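Local coordinates for 5-formyltetrahydrofolate cyclo-ligase family protein (Bacillus anthracis, PDB 2JCB) that probably catalyses the ATP-dependent cyclisation of 5-formyltetrahydrofolate to 5,10-methenyltetrahydrofolate, and binds ADP and magnesium, at residues E45-E48 / W49-K53; I98-F101 / D102-E105; A136-E139 / R140-I144. One frame throughout, in Å; residues are numbered along the deposited sequence.

Interaction 1 of 3, residues E45-E48 / W49-K53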
# COMPACT_ATOMS: atom_id res chain seq x y z
N GLU A 45 12.87 -2.82 10.75
CA GLU A 45 13.34 -2.25 12.03
C GLU A 45 12.23 -1.60 12.86
O GLU A 45 12.47 -1.25 14.01
CB GLU A 45 14.43 -1.22 11.78
CG GLU A 45 15.72 -1.83 11.23
CD GLU A 45 16.88 -0.87 11.35
OE1 GLU A 45 16.63 0.36 11.51
OE2 GLU A 45 18.04 -1.33 11.30
N GLN A 46 11.05 -1.42 12.26
CA GLN A 46 9.94 -0.68 12.87
C GLN A 46 9.29 -1.55 13.95
O GLN A 46 9.10 -2.81 13.78
CB GLN A 46 8.89 -0.16 11.84
CG GLN A 46 9.48 0.77 10.72
CD GLN A 46 10.28 1.90 11.27
OE1 GLN A 46 9.79 2.68 12.08
NE2 GLN A 46 11.55 1.99 10.88
N LYS A 47 9.00 -0.91 15.08
CA LYS A 47 8.31 -1.60 16.19
C LYS A 47 7.02 -2.30 15.71
O LYS A 47 6.75 -3.43 16.11
CB LYS A 47 8.02 -0.61 17.30
CG LYS A 47 7.17 -1.13 18.45
CD LYS A 47 7.01 0.03 19.46
CE LYS A 47 5.90 -0.25 20.47
NZ LYS A 47 6.48 -1.07 21.52
N GLU A 48 6.22 -1.64 14.88
CA GLU A 48 4.96 -2.19 14.45
C GLU A 48 5.11 -3.39 13.52
O GLU A 48 4.23 -4.24 13.51
CB GLU A 48 4.03 -1.15 13.85
CG GLU A 48 4.58 -0.48 12.65
CD GLU A 48 5.28 0.83 12.97
OE1 GLU A 48 6.08 0.89 13.92
OE2 GLU A 48 5.03 1.79 12.23
N TRP A 49 6.23 -3.49 12.81
CA TRP A 49 6.56 -4.74 12.07
C TRP A 49 6.87 -5.87 13.02
O TRP A 49 6.27 -6.94 12.97
CB TRP A 49 7.77 -4.51 11.13
CG TRP A 49 8.27 -5.80 10.49
CD1 TRP A 49 9.21 -6.64 10.98
CD2 TRP A 49 7.74 -6.42 9.30
NE1 TRP A 49 9.36 -7.73 10.14
CE2 TRP A 49 8.47 -7.61 9.10
CE3 TRP A 49 6.76 -6.06 8.38
CZ2 TRP A 49 8.23 -8.48 8.00
CZ3 TRP A 49 6.51 -6.91 7.28
CH2 TRP A 49 7.23 -8.11 7.12
N ALA A 50 7.82 -5.61 13.93
CA ALA A 50 8.27 -6.61 14.84
C ALA A 50 7.10 -7.18 15.63
O ALA A 50 7.02 -8.39 15.83
CB ALA A 50 9.32 -6.01 15.77
N GLU A 51 6.18 -6.31 16.04
CA GLU A 51 5.07 -6.72 16.91
C GLU A 51 3.84 -7.34 16.22
O GLU A 51 3.04 -8.06 16.90
CB GLU A 51 4.63 -5.55 17.79
CG GLU A 51 5.67 -5.21 18.85
CD GLU A 51 5.25 -4.06 19.73
OE1 GLU A 51 4.23 -3.41 19.42
OE2 GLU A 51 5.95 -3.80 20.74
N ALA A 52 3.71 -7.12 14.91
CA ALA A 52 2.50 -7.53 14.16
C ALA A 52 2.52 -9.04 14.04
O ALA A 52 3.55 -9.62 13.65
CB ALA A 52 2.47 -6.96 12.80
N LYS A 53 1.42 -9.68 14.39
CA LYS A 53 1.36 -11.06 14.11
C LYS A 53 0.61 -11.36 12.81
O LYS A 53 0.81 -12.42 12.24
CB LYS A 53 0.78 -11.82 15.29
CG LYS A 53 1.70 -11.85 16.56
CD LYS A 53 3.19 -12.00 16.19
CE LYS A 53 4.11 -12.24 17.42
NZ LYS A 53 5.37 -11.41 17.22

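Interaction 2 of 3, residues I98-F101 / D102-E105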
# COMPACT_ATOMS: atom_id res chain seq x y z
N ILE A 98 -2.75 -15.80 2.69
CA ILE A 98 -1.92 -16.60 1.76
C ILE A 98 -0.72 -17.14 2.50
O ILE A 98 -0.06 -16.38 3.23
CB ILE A 98 -1.50 -15.82 0.45
CG1 ILE A 98 -0.72 -14.49 0.69
CG2 ILE A 98 -2.74 -15.59 -0.45
CD1 ILE A 98 0.13 -13.96 -0.57
N SER A 99 -0.48 -18.42 2.31
CA SER A 99 0.66 -19.12 2.88
C SER A 99 1.76 -19.35 1.83
O SER A 99 2.91 -19.63 2.16
CB SER A 99 0.21 -20.46 3.42
OG SER A 99 -0.82 -20.30 4.38
N ASN A 100 1.36 -19.30 0.56
CA ASN A 100 2.28 -19.49 -0.56
C ASN A 100 1.75 -18.78 -1.80
O ASN A 100 0.55 -18.44 -1.86
CB ASN A 100 2.53 -20.99 -0.84
CG ASN A 100 1.25 -21.75 -1.17
OD1 ASN A 100 0.62 -21.48 -2.20
ND2 ASN A 100 0.87 -22.72 -0.34
N PHE A 101 2.62 -18.52 -2.78
CA PHE A 101 2.22 -17.70 -3.92
C PHE A 101 1.29 -18.43 -4.93
O PHE A 101 0.66 -17.79 -5.78
CB PHE A 101 3.44 -17.09 -4.65
CG PHE A 101 4.19 -16.07 -3.83
CD1 PHE A 101 3.59 -14.86 -3.47
CD2 PHE A 101 5.50 -16.33 -3.42
CE1 PHE A 101 4.29 -13.93 -2.69
CE2 PHE A 101 6.20 -15.41 -2.66
CZ PHE A 101 5.61 -14.22 -2.29
N ASP A 102 1.15 -19.74 -4.75
CA ASP A 102 0.20 -20.55 -5.55
C ASP A 102 -1.28 -20.36 -5.16
O ASP A 102 -2.17 -20.84 -5.85
CB ASP A 102 0.61 -22.03 -5.52
CG ASP A 102 1.54 -22.40 -6.67
OD1 ASP A 102 1.90 -21.52 -7.49
OD2 ASP A 102 1.90 -23.60 -6.75
N GLN A 103 -1.53 -19.61 -4.08
CA GLN A 103 -2.88 -19.26 -3.70
C GLN A 103 -3.31 -17.96 -4.40
O GLN A 103 -4.39 -17.42 -4.12
CB GLN A 103 -2.95 -19.08 -2.19
CG GLN A 103 -3.00 -20.40 -1.45
CD GLN A 103 -2.79 -20.23 0.02
OE1 GLN A 103 -1.70 -19.92 0.45
NE2 GLN A 103 -3.84 -20.45 0.82
N LEU A 104 -2.46 -17.44 -5.29
CA LEU A 104 -2.81 -16.24 -6.06
C LEU A 104 -3.20 -16.62 -7.49
O LEU A 104 -2.70 -17.61 -8.03
CB LEU A 104 -1.61 -15.30 -6.17
CG LEU A 104 -1.05 -14.79 -4.85
CD1 LEU A 104 0.12 -13.90 -5.15
CD2 LEU A 104 -2.16 -14.00 -4.12
N GLU A 105 -4.07 -15.81 -8.09
CA GLU A 105 -4.36 -15.92 -9.52
C GLU A 105 -4.27 -14.53 -10.17
O GLU A 105 -4.33 -13.52 -9.49
CB GLU A 105 -5.74 -16.52 -9.76
CG GLU A 105 -6.85 -15.77 -9.05
CD GLU A 105 -8.22 -16.38 -9.25
OE1 GLU A 105 -8.36 -17.30 -10.10
OE2 GLU A 105 -9.15 -15.91 -8.57
O HOH W 1 -3.48 -19.85 3.75

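Interaction 3 of 3, residues A136-E139 / R140-I144. With ADP (adenosine-5'-diphosphate), chain C; PO4 (phosphate ion), chain D.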
# COMPACT_ATOMS: atom_id res chain seq x y z
N ALA A 136 0.95 9.03 -4.19
CA ALA A 136 1.66 10.22 -3.67
C ALA A 136 1.24 10.49 -2.25
O ALA A 136 0.13 10.11 -1.83
CB ALA A 136 1.35 11.41 -4.50
N TYR A 137 2.13 11.13 -1.47
CA TYR A 137 1.83 11.37 -0.06
C TYR A 137 2.34 12.73 0.37
O TYR A 137 3.25 13.28 -0.27
CB TYR A 137 2.53 10.32 0.81
CG TYR A 137 2.26 8.84 0.47
CD1 TYR A 137 1.25 8.14 1.11
CD2 TYR A 137 3.01 8.19 -0.51
CE1 TYR A 137 1.01 6.78 0.75
CE2 TYR A 137 2.80 6.87 -0.87
CZ TYR A 137 1.81 6.17 -0.21
OH TYR A 137 1.60 4.85 -0.60
N THR A 138 1.80 13.23 1.46
CA THR A 138 2.40 14.42 2.12
C THR A 138 2.99 14.02 3.47
O THR A 138 2.74 12.90 3.96
CB THR A 138 1.40 15.55 2.32
OG1 THR A 138 0.47 15.17 3.34
CG2 THR A 138 0.71 15.83 1.01
N GLU A 139 3.73 14.96 4.07
CA GLU A 139 4.34 14.83 5.41
C GLU A 139 3.28 14.54 6.44
O GLU A 139 3.54 13.87 7.45
CB GLU A 139 5.08 16.14 5.81
CG GLU A 139 4.20 17.41 5.84
CD GLU A 139 4.76 18.63 6.63
OE1 GLU A 139 5.98 18.70 6.91
OE2 GLU A 139 3.95 19.55 6.95
N ARG A 140 2.06 14.99 6.14
CA ARG A 140 0.89 14.83 6.97
C ARG A 140 0.17 13.46 6.88
O ARG A 140 -0.89 13.28 7.50
CB ARG A 140 -0.09 15.95 6.64
CG ARG A 140 0.41 17.34 7.08
CD ARG A 140 -0.43 18.45 6.52
NE ARG A 140 -0.36 18.54 5.06
CZ ARG A 140 0.66 19.06 4.38
NH1 ARG A 140 0.61 19.09 3.05
NH2 ARG A 140 1.74 19.53 5.00
N GLY A 141 0.71 12.50 6.13
CA GLY A 141 0.06 11.21 6.00
C GLY A 141 -1.05 11.21 4.98
O GLY A 141 -1.72 10.20 4.83
N GLU A 142 -1.23 12.32 4.24
CA GLU A 142 -2.27 12.41 3.19
C GLU A 142 -1.81 11.59 2.02
O GLU A 142 -0.62 11.33 1.87
CB GLU A 142 -2.55 13.85 2.78
CG GLU A 142 -3.01 14.64 4.00
CD GLU A 142 -2.72 16.11 3.90
OE1 GLU A 142 -1.66 16.48 3.35
OE2 GLU A 142 -3.53 16.92 4.40
N ARG A 143 -2.77 11.12 1.25
CA ARG A 143 -2.52 10.03 0.31
C ARG A 143 -3.38 10.15 -0.95
O ARG A 143 -4.58 10.45 -0.88
CB ARG A 143 -2.70 8.67 0.99
CG ARG A 143 -2.70 7.54 0.02
CD ARG A 143 -2.90 6.20 0.75
NE ARG A 143 -3.17 5.21 -0.26
CZ ARG A 143 -4.36 4.94 -0.81
NH1 ARG A 143 -4.40 4.03 -1.77
NH2 ARG A 143 -5.46 5.60 -0.47
N ILE A 144 -2.73 10.07 -2.10
CA ILE A 144 -3.40 9.82 -3.38
C ILE A 144 -3.07 8.38 -3.79
O ILE A 144 -1.89 7.99 -3.81
CB ILE A 144 -2.92 10.78 -4.50
CG1 ILE A 144 -3.31 12.23 -4.22
CG2 ILE A 144 -3.59 10.38 -5.85
CD1 ILE A 144 -2.61 13.22 -5.12
PB ADP C . -7.76 7.47 -4.52
O1B ADP C . -7.62 6.02 -4.97
O2B ADP C . -6.61 8.29 -4.96
O3B ADP C . -8.09 7.45 -3.04
PA ADP C . -10.16 9.11 -4.84
O1A ADP C . -9.83 9.76 -3.52
O2A ADP C . -10.46 10.00 -5.94
O3A ADP C . -9.04 8.04 -5.31
O5' ADP C . -11.51 8.24 -4.62
C5' ADP C . -12.09 7.70 -5.82
C4' ADP C . -13.60 7.62 -5.71
O4' ADP C . -13.91 6.91 -4.53
C3' ADP C . -14.17 9.03 -5.58
O3' ADP C . -15.11 9.19 -6.63
C2' ADP C . -14.82 9.06 -4.21
O2' ADP C . -16.11 9.59 -4.26
C1' ADP C . -14.93 7.60 -3.81
N9 ADP C . -14.82 7.36 -2.34
C8 ADP C . -13.68 7.39 -1.62
N7 ADP C . -13.93 7.09 -0.33
C5 ADP C . -15.24 6.87 -0.18
C6 ADP C . -16.14 6.48 0.93
N6 ADP C . -15.67 6.30 2.18
N1 ADP C . -17.43 6.28 0.65
C2 ADP C . -17.93 6.47 -0.58
N3 ADP C . -17.16 6.80 -1.64
C4 ADP C . -15.83 7.00 -1.53
P PO4 D . -6.81 2.74 -3.82
O1 PO4 D . -7.10 2.93 -2.48
O2 PO4 D . -6.29 3.94 -4.57
O3 PO4 D . -5.71 1.64 -3.98
O4 PO4 D . -8.04 2.35 -4.63

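Interaction 1 of 3, residues E45-E48 / W49-K53
Lys47 and Glu51 pair one turn apart on the short helix 47-51, whose N-cap is Gln46 and which leads into strand 54-56. This is the i to i+4 salt bridge common on the outer face of a helix: Lys47 NZ lies 2.9 Å from Glu51 OE2. The ammonium meets that oxygen on its syn side but 33° out of the carboxylate plane, so it sits somewhat above the plane. Lys47 runs out extended, with CG opposite the backbone N (chi1 174°), and bends only at its last torsion to bring NZ over. On the way, its CG and CE lie against the carboxylate, Lys47 CE 3.6 Å from Glu51 OE2, so the bridge carries some van der Waals contact as well.

The backbone bonds start at the cap. Gln46 O takes the N-H of Ala50 at 3.1 Å and, weakly, that of Trp49; Lys47 O takes Glu51 N at 2.9 Å. At the far end Ala52 N reaches Glu48 O only weakly, just where the chain leaves helical angles.

The other charged and polar ends turn from the helix to the rest of the fold. Bent at chi2, Glu48 turns its carboxylate to Lys186, and OE2 makes a salt bridge with the lysine, whose NZ also donates to Gln46 OE1. The indole of Trp49 packs on helix 68-76, with Lys79 in a cation-pi contact and NE1 bonded to Glu77. Back at the helix start, Trp49 CB rests 3.4 Å from Gln46 O.

Interaction 2 of 3, residues I98-F101 / D102-E105
Gln103 reaches back to Ser99 and Asn100 and takes both of their backbone N-H groups on one amide oxygen. The bond from Ser99 N to Gln103 OE1 is the shorter, at 2.7 Å, with its donor tilted 22° from the carbonyl plane; the one from Asn100 N to Gln103 OE1, at 3.1 Å, comes in nearly in line with the C=O bond. The chain gets there by running on extended beyond CG. At the other end of the amide, NE2 gives a hydrogen bond to Leu118 O and another to a water that also contacts Ser99 OG, so the bridge from Gln103 to Ser99 is made twice, once directly and once through solvent. Two donors thus grip one oxygen, and the bonds made by NE2 set how the amide is turned.

The backbone in between makes a 3-10 turn that joins strand 92-98 to strand 104-108. Its bonds run from Gln103 N to Asn100 O, 3.3 Å, and from Leu104 N to Phe101 O, 3.2 Å. At the start of the turn, Asn100 OD1 accepts weakly from Asp102 N, the pattern of an Asx turn; with chi1 at 60° the CG of Asn100 stands between its backbone N and carbonyl carbon, and OD1 faces forward along the chain.

Apolar contacts lie on the side away from the amide. Phe101 and Leu104 run side by side in the same direction, and Leu104 CD1 meets the edge of the ring at Phe101 CD1, 4.0 Å away. Leu104 CD2 touches Ile98 CG2, also at 4.0 Å, the two side chains crossing at about a right angle. Beyond them the Phe101 ring meets those of Trp75 and Tyr68.

Interaction 3 of 3, residues A136-E139 / R140-I144
Ala136 and Ile144 face each other as an antiparallel hydrogen-bonded pair, Ala136 N to Ile144 O 3.0 Å and Ile144 N to Ala136 O 2.9 Å, and Tyr137 and Arg143 follow as a non-hydrogen-bonded pair. On the face with Tyr137, the aliphatic part of Arg143 runs beside the ring, Arg143 CG 3.9 Å from Tyr137 CE1. Its extended chain, CG opposite the backbone N (chi1 170°), carries the guanidinium to a phosphate ion, probably from the crystallisation liquor: Arg143 NH1 donates to phosphate O1 at 3.0 Å, while NE bonds to Pro133 O.

The strands are joined by a type I turn, Thr138 to Gly141, with a G1 bulge. Gly141 takes the left-handed backbone angles this needs, and Thr138 N bonds to Glu142 O. The hairpin leads straight into the ADP pocket, to which Ile144 belongs.

Across the turn, Thr138 OG1 donates to Glu142 OE1, 2.5 Å, on the anti side of the carboxylate, and weakly accepts from Arg140 N. Arg140 NE reaches the same Glu142 OE1 at 3.0 Å from the same face of its plane, so two donors hold one oxygen. Thr138 CB lies over a face of the Arg140 guanidinium. Arg140 NH2 completes the salt-bridge network with Glu139 OE2, 2.9 Å away, the carboxylate and guanidinium planes turned 72° apart.

Overall arrangement
Following the chain, the three contacts come in series: each is local, a short helix, a 3-10 turn and a hairpin in order, and none nests in or crosses another. Interaction 1 forms the short helix between helix 29-44 and strand 54-56, a central strand of the eight-stranded sheet. Interaction 2 closes the turn from strand 92-98 of that sheet into strand 104-108, which pairs with 111-114 in a small sheet of its own. Interaction 3 is the hairpin after strand 129-131, leading to the nucleotide site. Helix 68-76 lies between the first two, touched by Trp49 and by Phe101. Interactions 2 and 3 lie on opposite sides of the chain's centre, about 31 Å between their centres.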